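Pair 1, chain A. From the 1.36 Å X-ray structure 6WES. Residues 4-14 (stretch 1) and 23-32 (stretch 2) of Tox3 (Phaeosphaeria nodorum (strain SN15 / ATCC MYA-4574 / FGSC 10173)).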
# COMPACT_ATOMS: atom_id res chain seq x y z
N ALA A 4 12.60 -17.84 7.94
CA ALA A 4 12.38 -16.61 7.19
C ALA A 4 11.28 -16.82 6.16
O ALA A 4 11.24 -17.84 5.47
CB ALA A 4 13.66 -16.21 6.45
N ASN A 5 10.41 -15.82 6.02
CA ASN A 5 9.38 -15.89 4.99
C ASN A 5 9.17 -14.51 4.40
O ASN A 5 9.24 -13.50 5.11
CB ASN A 5 8.02 -16.33 5.56
CG ASN A 5 8.05 -17.69 6.16
OD1 ASN A 5 7.97 -18.72 5.44
ND2 ASN A 5 8.15 -17.76 7.48
N ASP A 6 8.89 -14.45 3.11
CA ASP A 6 8.52 -13.19 2.49
C ASP A 6 7.43 -13.42 1.46
O ASP A 6 7.27 -14.53 0.91
CB ASP A 6 9.73 -12.50 1.85
CG ASP A 6 10.33 -13.32 0.72
OD1 ASP A 6 9.96 -13.08 -0.44
OD2 ASP A 6 11.17 -14.21 1.00
N ILE A 7 6.65 -12.38 1.23
CA ILE A 7 5.59 -12.44 0.23
C ILE A 7 5.44 -11.04 -0.33
O ILE A 7 5.59 -10.05 0.39
CB ILE A 7 4.26 -12.97 0.84
CG1 ILE A 7 3.14 -13.01 -0.22
CG2 ILE A 7 3.81 -12.11 1.99
CD1 ILE A 7 3.19 -14.20 -1.14
N ASN A 8 5.10 -10.96 -1.60
CA ASN A 8 4.91 -9.69 -2.27
C ASN A 8 3.45 -9.53 -2.66
O ASN A 8 2.77 -10.50 -2.98
CB ASN A 8 5.79 -9.59 -3.52
CG ASN A 8 7.22 -9.18 -3.20
OD1 ASN A 8 7.68 -8.09 -3.57
ND2 ASN A 8 7.92 -10.04 -2.47
N PHE A 9 2.98 -8.28 -2.63
CA PHE A 9 1.67 -7.92 -3.13
C PHE A 9 1.79 -6.69 -4.02
O PHE A 9 2.71 -5.88 -3.87
CB PHE A 9 0.73 -7.54 -1.97
CG PHE A 9 0.56 -8.62 -0.94
CD1 PHE A 9 0.01 -9.86 -1.30
CD2 PHE A 9 0.98 -8.43 0.35
CE1 PHE A 9 -0.13 -10.87 -0.35
CE2 PHE A 9 0.83 -9.43 1.30
CZ PHE A 9 0.26 -10.65 0.95
N GLY A 10 0.83 -6.54 -4.92
CA GLY A 10 0.81 -5.36 -5.75
C GLY A 10 -0.61 -5.03 -6.17
O GLY A 10 -1.40 -5.93 -6.49
N THR A 11 -0.95 -3.75 -6.20
CA THR A 11 -2.25 -3.29 -6.66
C THR A 11 -2.07 -2.14 -7.64
O THR A 11 -1.34 -1.18 -7.35
CB THR A 11 -3.13 -2.89 -5.48
OG1 THR A 11 -3.23 -4.02 -4.60
CG2 THR A 11 -4.51 -2.43 -5.93
N ARG A 12 -2.74 -2.24 -8.77
CA ARG A 12 -2.82 -1.17 -9.75
C ARG A 12 -4.16 -0.47 -9.58
O ARG A 12 -5.18 -1.13 -9.33
CB ARG A 12 -2.73 -1.77 -11.17
CG ARG A 12 -3.02 -0.82 -12.33
CD ARG A 12 -2.65 -1.43 -13.67
NE ARG A 12 -1.22 -1.75 -13.71
CZ ARG A 12 -0.62 -2.42 -14.70
NH1 ARG A 12 -1.34 -2.85 -15.73
NH2 ARG A 12 0.69 -2.64 -14.67
N SER A 13 -4.19 0.84 -9.78
CA SER A 13 -5.46 1.55 -9.68
C SER A 13 -5.46 2.73 -10.64
O SER A 13 -4.41 3.19 -11.09
CB SER A 13 -5.71 2.06 -8.26
OG SER A 13 -4.69 2.95 -7.83
N VAL A 14 -6.66 3.21 -10.95
CA VAL A 14 -6.86 4.37 -11.82
C VAL A 14 -7.82 5.32 -11.10
O VAL A 14 -8.84 4.87 -10.56
CB VAL A 14 -7.47 3.96 -13.18
CG1 VAL A 14 -7.69 5.17 -14.08
CG2 VAL A 14 -6.57 2.93 -13.86
N ILE A 23 -5.49 8.75 -13.98
CA ILE A 23 -4.19 8.62 -13.34
C ILE A 23 -4.04 7.18 -12.90
O ILE A 23 -4.72 6.72 -11.98
CB ILE A 23 -4.06 9.58 -12.14
CG1 ILE A 23 -4.33 11.02 -12.58
CG2 ILE A 23 -2.70 9.40 -11.51
CD1 ILE A 23 -4.40 12.00 -11.41
N GLN A 24 -3.11 6.46 -13.51
CA GLN A 24 -2.84 5.08 -13.15
C GLN A 24 -1.58 4.98 -12.29
O GLN A 24 -0.58 5.66 -12.56
CB GLN A 24 -2.67 4.22 -14.39
CG GLN A 24 -2.46 2.73 -14.08
CD GLN A 24 -2.58 1.87 -15.31
OE1 GLN A 24 -3.67 1.76 -15.88
NE2 GLN A 24 -1.48 1.29 -15.75
N ARG A 25 -1.62 4.15 -11.26
CA ARG A 25 -0.46 3.92 -10.41
C ARG A 25 -0.38 2.45 -10.04
O ARG A 25 -1.41 1.83 -9.75
CB ARG A 25 -0.58 4.69 -9.09
CG ARG A 25 -0.70 6.21 -9.24
CD ARG A 25 0.68 6.84 -9.28
NE ARG A 25 1.28 6.76 -10.60
CZ ARG A 25 2.57 7.00 -10.82
NH1 ARG A 25 3.07 6.91 -12.05
NH2 ARG A 25 3.35 7.34 -9.82
N ASP A 26 0.84 1.92 -9.99
CA ASP A 26 1.14 0.60 -9.45
C ASP A 26 1.83 0.78 -8.11
O ASP A 26 2.77 1.58 -8.01
CB ASP A 26 2.09 -0.17 -10.38
CG ASP A 26 1.40 -0.77 -11.58
OD1 ASP A 26 0.24 -0.41 -11.84
OD2 ASP A 26 2.02 -1.59 -12.30
N VAL A 27 1.40 0.04 -7.10
CA VAL A 27 1.99 0.06 -5.77
C VAL A 27 2.33 -1.37 -5.41
O VAL A 27 1.47 -2.25 -5.51
CB VAL A 27 1.02 0.66 -4.74
CG1 VAL A 27 1.66 0.68 -3.35
CG2 VAL A 27 0.63 2.08 -5.14
N LYS A 28 3.57 -1.63 -5.02
CA LYS A 28 3.99 -2.97 -4.65
C LYS A 28 4.65 -2.94 -3.28
O LYS A 28 5.41 -2.02 -2.96
CB LYS A 28 4.97 -3.56 -5.67
CG LYS A 28 4.40 -3.76 -7.06
CD LYS A 28 5.45 -4.29 -7.99
CE LYS A 28 4.96 -4.35 -9.43
NZ LYS A 28 6.01 -4.92 -10.33
N VAL A 29 4.35 -3.96 -2.47
CA VAL A 29 4.93 -4.07 -1.14
C VAL A 29 5.45 -5.49 -0.93
O VAL A 29 5.06 -6.43 -1.63
CB VAL A 29 3.92 -3.71 -0.03
CG1 VAL A 29 3.44 -2.26 -0.20
CG2 VAL A 29 2.73 -4.69 -0.04
N ARG A 30 6.32 -5.63 0.07
CA ARG A 30 6.81 -6.92 0.52
C ARG A 30 6.50 -7.01 2.01
O ARG A 30 6.57 -6.00 2.72
CB ARG A 30 8.32 -7.00 0.30
CG ARG A 30 8.99 -8.23 0.89
CD ARG A 30 10.41 -8.32 0.42
NE ARG A 30 11.15 -9.26 1.24
CZ ARG A 30 12.15 -10.02 0.80
NH1 ARG A 30 12.55 -9.96 -0.47
NH2 ARG A 30 12.75 -10.84 1.64
N ALA A 31 6.13 -8.20 2.48
CA ALA A 31 6.00 -8.47 3.91
C ALA A 31 6.98 -9.56 4.27
O ALA A 31 7.06 -10.60 3.59
CB ALA A 31 4.58 -8.91 4.29
N ASP A 32 7.73 -9.35 5.34
CA ASP A 32 8.63 -10.37 5.86
C ASP A 32 8.06 -10.84 7.20
O ASP A 32 7.65 -10.01 8.03
CB ASP A 32 10.06 -9.83 6.00
CG ASP A 32 10.80 -9.75 4.65
OD1 ASP A 32 11.54 -10.68 4.27
OD2 ASP A 32 10.64 -8.73 3.95
O HOH W 1 12.53 -12.91 5.22
O HOH W 2 5.97 -6.63 -4.44
O HOH W 3 -4.25 5.52 -9.28

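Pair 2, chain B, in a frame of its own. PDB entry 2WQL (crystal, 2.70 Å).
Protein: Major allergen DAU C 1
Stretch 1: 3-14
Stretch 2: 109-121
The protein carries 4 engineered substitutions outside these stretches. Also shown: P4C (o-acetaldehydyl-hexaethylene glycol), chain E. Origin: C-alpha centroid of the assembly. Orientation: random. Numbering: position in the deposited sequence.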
# COMPACT_ATOMS: atom_id res chain seq x y z
N ALA B 3 14.26 23.15 6.75
CA ALA B 3 12.94 23.88 6.81
C ALA B 3 11.79 22.92 7.03
O ALA B 3 11.59 22.00 6.24
CB ALA B 3 12.68 24.68 5.55
N GLN B 4 11.01 23.16 8.08
CA GLN B 4 9.96 22.24 8.51
C GLN B 4 8.98 22.00 7.38
O GLN B 4 8.60 22.92 6.70
CB GLN B 4 9.22 22.80 9.75
CG GLN B 4 8.19 21.86 10.34
CD GLN B 4 7.45 22.44 11.55
OE1 GLN B 4 7.72 23.55 11.98
NE2 GLN B 4 6.51 21.69 12.08
N SER B 5 8.59 20.75 7.17
CA SER B 5 7.67 20.44 6.09
C SER B 5 6.65 19.34 6.46
O SER B 5 6.80 18.65 7.46
CB SER B 5 8.45 20.04 4.84
OG SER B 5 9.05 18.79 5.03
N HIS B 6 5.62 19.21 5.66
CA HIS B 6 4.57 18.23 5.93
C HIS B 6 3.86 17.86 4.65
O HIS B 6 3.70 18.69 3.76
CB HIS B 6 3.56 18.80 6.92
CG HIS B 6 2.41 17.90 7.21
ND1 HIS B 6 2.53 16.76 7.98
CD2 HIS B 6 1.10 17.97 6.85
CE1 HIS B 6 1.35 16.16 8.07
NE2 HIS B 6 0.47 16.88 7.39
N SER B 7 3.43 16.62 4.54
CA SER B 7 2.64 16.28 3.37
C SER B 7 1.31 15.66 3.73
O SER B 7 1.16 15.04 4.77
CB SER B 7 3.43 15.38 2.43
OG SER B 7 3.60 14.10 3.00
N LEU B 8 0.36 15.87 2.83
CA LEU B 8 -1.01 15.38 2.97
C LEU B 8 -1.41 14.73 1.66
O LEU B 8 -1.24 15.31 0.59
CB LEU B 8 -1.95 16.55 3.26
CG LEU B 8 -3.45 16.22 3.28
CD1 LEU B 8 -3.79 15.31 4.49
CD2 LEU B 8 -4.28 17.52 3.27
N GLU B 9 -1.96 13.52 1.74
CA GLU B 9 -2.44 12.82 0.56
C GLU B 9 -3.92 12.57 0.74
O GLU B 9 -4.35 12.14 1.80
CB GLU B 9 -1.69 11.52 0.37
CG GLU B 9 -0.25 11.75 -0.01
CD GLU B 9 0.48 10.49 -0.47
OE1 GLU B 9 -0.12 9.38 -0.48
OE2 GLU B 9 1.69 10.63 -0.82
N ILE B 10 -4.71 12.86 -0.30
CA ILE B 10 -6.14 12.58 -0.25
C ILE B 10 -6.53 11.73 -1.45
O ILE B 10 -6.30 12.09 -2.59
CB ILE B 10 -6.99 13.87 -0.22
CG1 ILE B 10 -6.57 14.78 0.94
CG2 ILE B 10 -8.45 13.52 -0.08
CD1 ILE B 10 -7.05 16.21 0.80
N THR B 11 -7.14 10.59 -1.17
CA THR B 11 -7.59 9.67 -2.20
C THR B 11 -9.03 9.98 -2.61
O THR B 11 -9.85 10.38 -1.77
CB THR B 11 -7.50 8.21 -1.70
OG1 THR B 11 -6.13 7.89 -1.46
CG2 THR B 11 -8.03 7.22 -2.71
N SER B 12 -9.32 9.81 -3.89
CA SER B 12 -10.66 10.02 -4.43
C SER B 12 -10.96 9.04 -5.54
O SER B 12 -10.07 8.63 -6.27
CB SER B 12 -10.80 11.44 -4.97
OG SER B 12 -12.08 11.66 -5.55
N SER B 13 -12.22 8.66 -5.68
CA SER B 13 -12.65 7.82 -6.79
C SER B 13 -12.92 8.64 -8.04
O SER B 13 -13.09 8.06 -9.10
CB SER B 13 -13.92 7.03 -6.42
OG SER B 13 -14.99 7.90 -6.12
N VAL B 14 -12.97 9.96 -7.90
CA VAL B 14 -13.12 10.86 -9.04
C VAL B 14 -11.78 11.00 -9.78
O VAL B 14 -10.71 10.92 -9.17
CB VAL B 14 -13.62 12.26 -8.60
CG1 VAL B 14 -13.61 13.22 -9.77
CG2 VAL B 14 -15.00 12.18 -7.98
N ASP B 109 -7.39 2.53 -10.96
CA ASP B 109 -8.84 2.34 -10.91
C ASP B 109 -9.66 3.47 -11.57
O ASP B 109 -10.89 3.43 -11.57
CB ASP B 109 -9.31 2.11 -9.46
CG ASP B 109 -8.96 3.27 -8.52
OD1 ASP B 109 -8.56 4.37 -9.01
OD2 ASP B 109 -9.09 3.08 -7.28
N GLY B 110 -8.98 4.47 -12.13
CA GLY B 110 -9.67 5.62 -12.73
C GLY B 110 -9.93 6.74 -11.74
O GLY B 110 -10.54 7.75 -12.11
N GLY B 111 -9.48 6.58 -10.50
CA GLY B 111 -9.55 7.64 -9.50
C GLY B 111 -8.26 8.42 -9.45
O GLY B 111 -7.53 8.47 -10.45
N SER B 112 -7.97 9.04 -8.30
CA SER B 112 -6.82 9.91 -8.15
C SER B 112 -6.31 10.03 -6.72
O SER B 112 -7.01 9.71 -5.78
CB SER B 112 -7.17 11.31 -8.67
OG SER B 112 -8.29 11.86 -7.98
N ILE B 113 -5.06 10.48 -6.58
CA ILE B 113 -4.49 10.87 -5.30
C ILE B 113 -4.01 12.30 -5.44
O ILE B 113 -3.27 12.60 -6.37
CB ILE B 113 -3.27 10.02 -4.89
CG1 ILE B 113 -3.66 8.54 -4.73
CG2 ILE B 113 -2.72 10.49 -3.56
CD1 ILE B 113 -2.49 7.61 -4.61
N THR B 114 -4.44 13.18 -4.55
CA THR B 114 -4.01 14.57 -4.55
C THR B 114 -2.92 14.68 -3.47
O THR B 114 -3.20 14.50 -2.27
CB THR B 114 -5.20 15.52 -4.27
OG1 THR B 114 -6.13 15.42 -5.35
CG2 THR B 114 -4.76 16.95 -4.15
N LYS B 115 -1.69 14.96 -3.90
CA LYS B 115 -0.53 15.01 -3.02
C LYS B 115 -0.10 16.46 -2.80
O LYS B 115 0.24 17.13 -3.78
CB LYS B 115 0.62 14.22 -3.64
CG LYS B 115 0.26 12.73 -3.92
CD LYS B 115 1.45 11.92 -4.44
CE LYS B 115 1.15 10.42 -4.47
NZ LYS B 115 2.11 9.65 -5.34
N THR B 116 -0.11 16.93 -1.54
CA THR B 116 0.31 18.29 -1.21
C THR B 116 1.49 18.28 -0.25
O THR B 116 1.48 17.56 0.74
CB THR B 116 -0.81 19.12 -0.57
OG1 THR B 116 -1.97 19.07 -1.41
CG2 THR B 116 -0.37 20.59 -0.37
N THR B 117 2.48 19.09 -0.54
CA THR B 117 3.61 19.31 0.35
C THR B 117 3.58 20.76 0.80
O THR B 117 3.49 21.66 -0.02
CB THR B 117 4.95 19.07 -0.40
OG1 THR B 117 5.00 17.71 -0.84
CG2 THR B 117 6.13 19.41 0.50
N ALA B 118 3.63 20.96 2.11
CA ALA B 118 3.66 22.27 2.71
C ALA B 118 5.03 22.47 3.37
O ALA B 118 5.53 21.57 4.08
CB ALA B 118 2.57 22.37 3.73
N ILE B 119 5.64 23.64 3.12
CA ILE B 119 6.91 24.01 3.73
C ILE B 119 6.70 25.28 4.53
O ILE B 119 6.28 26.29 3.98
CB ILE B 119 7.99 24.21 2.68
CG1 ILE B 119 8.16 22.94 1.84
CG2 ILE B 119 9.30 24.60 3.35
CD1 ILE B 119 9.02 23.11 0.62
N PHE B 120 6.98 25.20 5.84
CA PHE B 120 6.77 26.32 6.76
C PHE B 120 8.06 27.11 6.98
O PHE B 120 9.02 26.61 7.57
CB PHE B 120 6.25 25.81 8.11
CG PHE B 120 5.05 24.92 8.01
CD1 PHE B 120 5.20 23.55 7.98
CD2 PHE B 120 3.77 25.46 7.93
CE1 PHE B 120 4.09 22.73 7.89
CE2 PHE B 120 2.66 24.64 7.84
CZ PHE B 120 2.82 23.28 7.81
N HIS B 121 8.06 28.36 6.53
CA HIS B 121 9.17 29.26 6.77
C HIS B 121 8.91 30.10 8.01
O HIS B 121 7.99 30.92 8.03
CB HIS B 121 9.33 30.19 5.56
CG HIS B 121 9.64 29.45 4.30
ND1 HIS B 121 10.88 28.91 4.03
CD2 HIS B 121 8.86 29.15 3.23
CE1 HIS B 121 10.85 28.32 2.85
NE2 HIS B 121 9.64 28.44 2.35
O1 P4C E . -7.31 26.67 -5.08
C2 P4C E . -6.66 26.38 -4.09
C3 P4C E . -6.00 25.02 -3.94
O4 P4C E . -5.25 25.03 -2.71
C5 P4C E . -4.21 24.03 -2.56
C6 P4C E . -3.24 24.50 -1.48
O7 P4C E . -3.56 23.95 -0.21
C8 P4C E . -3.26 22.54 -0.06
C9 P4C E . -4.43 21.70 0.50
O10 P4C E . -4.92 20.76 -0.50
C11 P4C E . -6.27 20.30 -0.28
C12 P4C E . -7.24 20.89 -1.30
O13 P4C E . -8.25 21.67 -0.65
C14 P4C E . -9.25 22.21 -1.52
C15 P4C E . -8.79 23.52 -2.16
O16 P4C E . -9.38 24.65 -1.50
C17 P4C E . -8.57 25.85 -1.54
C18 P4C E . -8.75 26.68 -0.25
O19 P4C E . -7.62 27.55 0.03
C20 P4C E . -6.78 27.14 1.12
C21 P4C E . -5.33 27.61 0.89
O22 P4C E . -4.33 26.57 0.99
O HOH W 4 -7.53 12.96 -5.46

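Both pairs are two neighbouring antiparallel strands of a sheet. The strand directions differ by 163° in pair 1 and 161° in pair 2, and the axes approach to 4.7 Å and 4.6 Å. Fourteen central residues superpose with an RMSD of 0.4 Å. The buried areas are also close, 851 Å² and 887 Å².

The register is the same. Ile A7 faces Ala A31 as His B6 faces Ala B118, and Ser A13 faces Arg A25 as Ser B12 faces Ser B112. These are hydrogen-bonded pairs, as are the two between them. In pair 1, Phe A9 N donates to Val A29 O at 3.0 Å, and Val A29 N donates back to Phe A9 O at 2.9 Å. At the matching place in pair 2, Leu B8 N to Thr B116 O and Thr B116 N to Leu B8 O are both 2.9 Å. The alternate pairs lie closer at CA and add CA-H...O contacts. Examples are Asn A8 CA to Val A29 O at 3.3 Å and Ser B7 CA to Thr B116 O at 3.1 Å. The same ladder of backbone bonds carries different side chains in the two pairs.

One face carries Ile A7, Phe A9, Thr A11 and Ser A13 in pair 1, matched by His B6, Leu B8, Ile B10 and Ser B12. Across from them, Val A27 and Val A29 are matched by Thr B114 and Thr B116, similar in shape but with a hydroxyl. Pair 1 has apolar contacts here: Ile A7 CG2 to Ala A31 CB and Phe A9 CB to Val A29 CG2, each 4.0 Å. In pair 2, a water joins the strands, donating to Ile B10 O at 3.2 Å and Ser B112 OG at 2.9 Å. It also hydrogen-bonds Thr B114 OG1 at 2.8 Å. The ligand reaches this face, with P4C C8 3.5 Å from Thr B116 CG2.

On the other face the chemistry differs. Pair 1 uses charge. Arg A12 and Asp A26 form a two-pronged salt bridge: NE of Arg A12 donates to OD1 of Asp A26 at 2.7 Å, and NH2 to OD2 at 2.9 Å. The matching Thr B11 and Ile B113 only touch, OG1 to CG1 at 4.1 Å. Arg A30 pairs with Asp A32 on its own strand, NE to OD2 at 2.8 Å. Its NH2 also lies 3.8 Å from Asp A6 OD2, a long salt bridge of charges only. Their counterparts are Thr B117, Ile B119 and Ser B5, all uncharged.

Gly A10 matches Glu B9, opposite Lys A28 and Lys B115, which also match each other. A CB on Gly A10 would be tight against Lys A28 CG, at 3.2 Å. In pair 2, Glu B9 OE2 lies 3.7 Å from Lys B115 CE.

At the far end, Gln A24 matches Gly B111. A CB on Gly B111 would clash with Ser B12 O at 2.4 Å. Next to it, Ser B112 OG donates to Val B14 O at 2.9 Å.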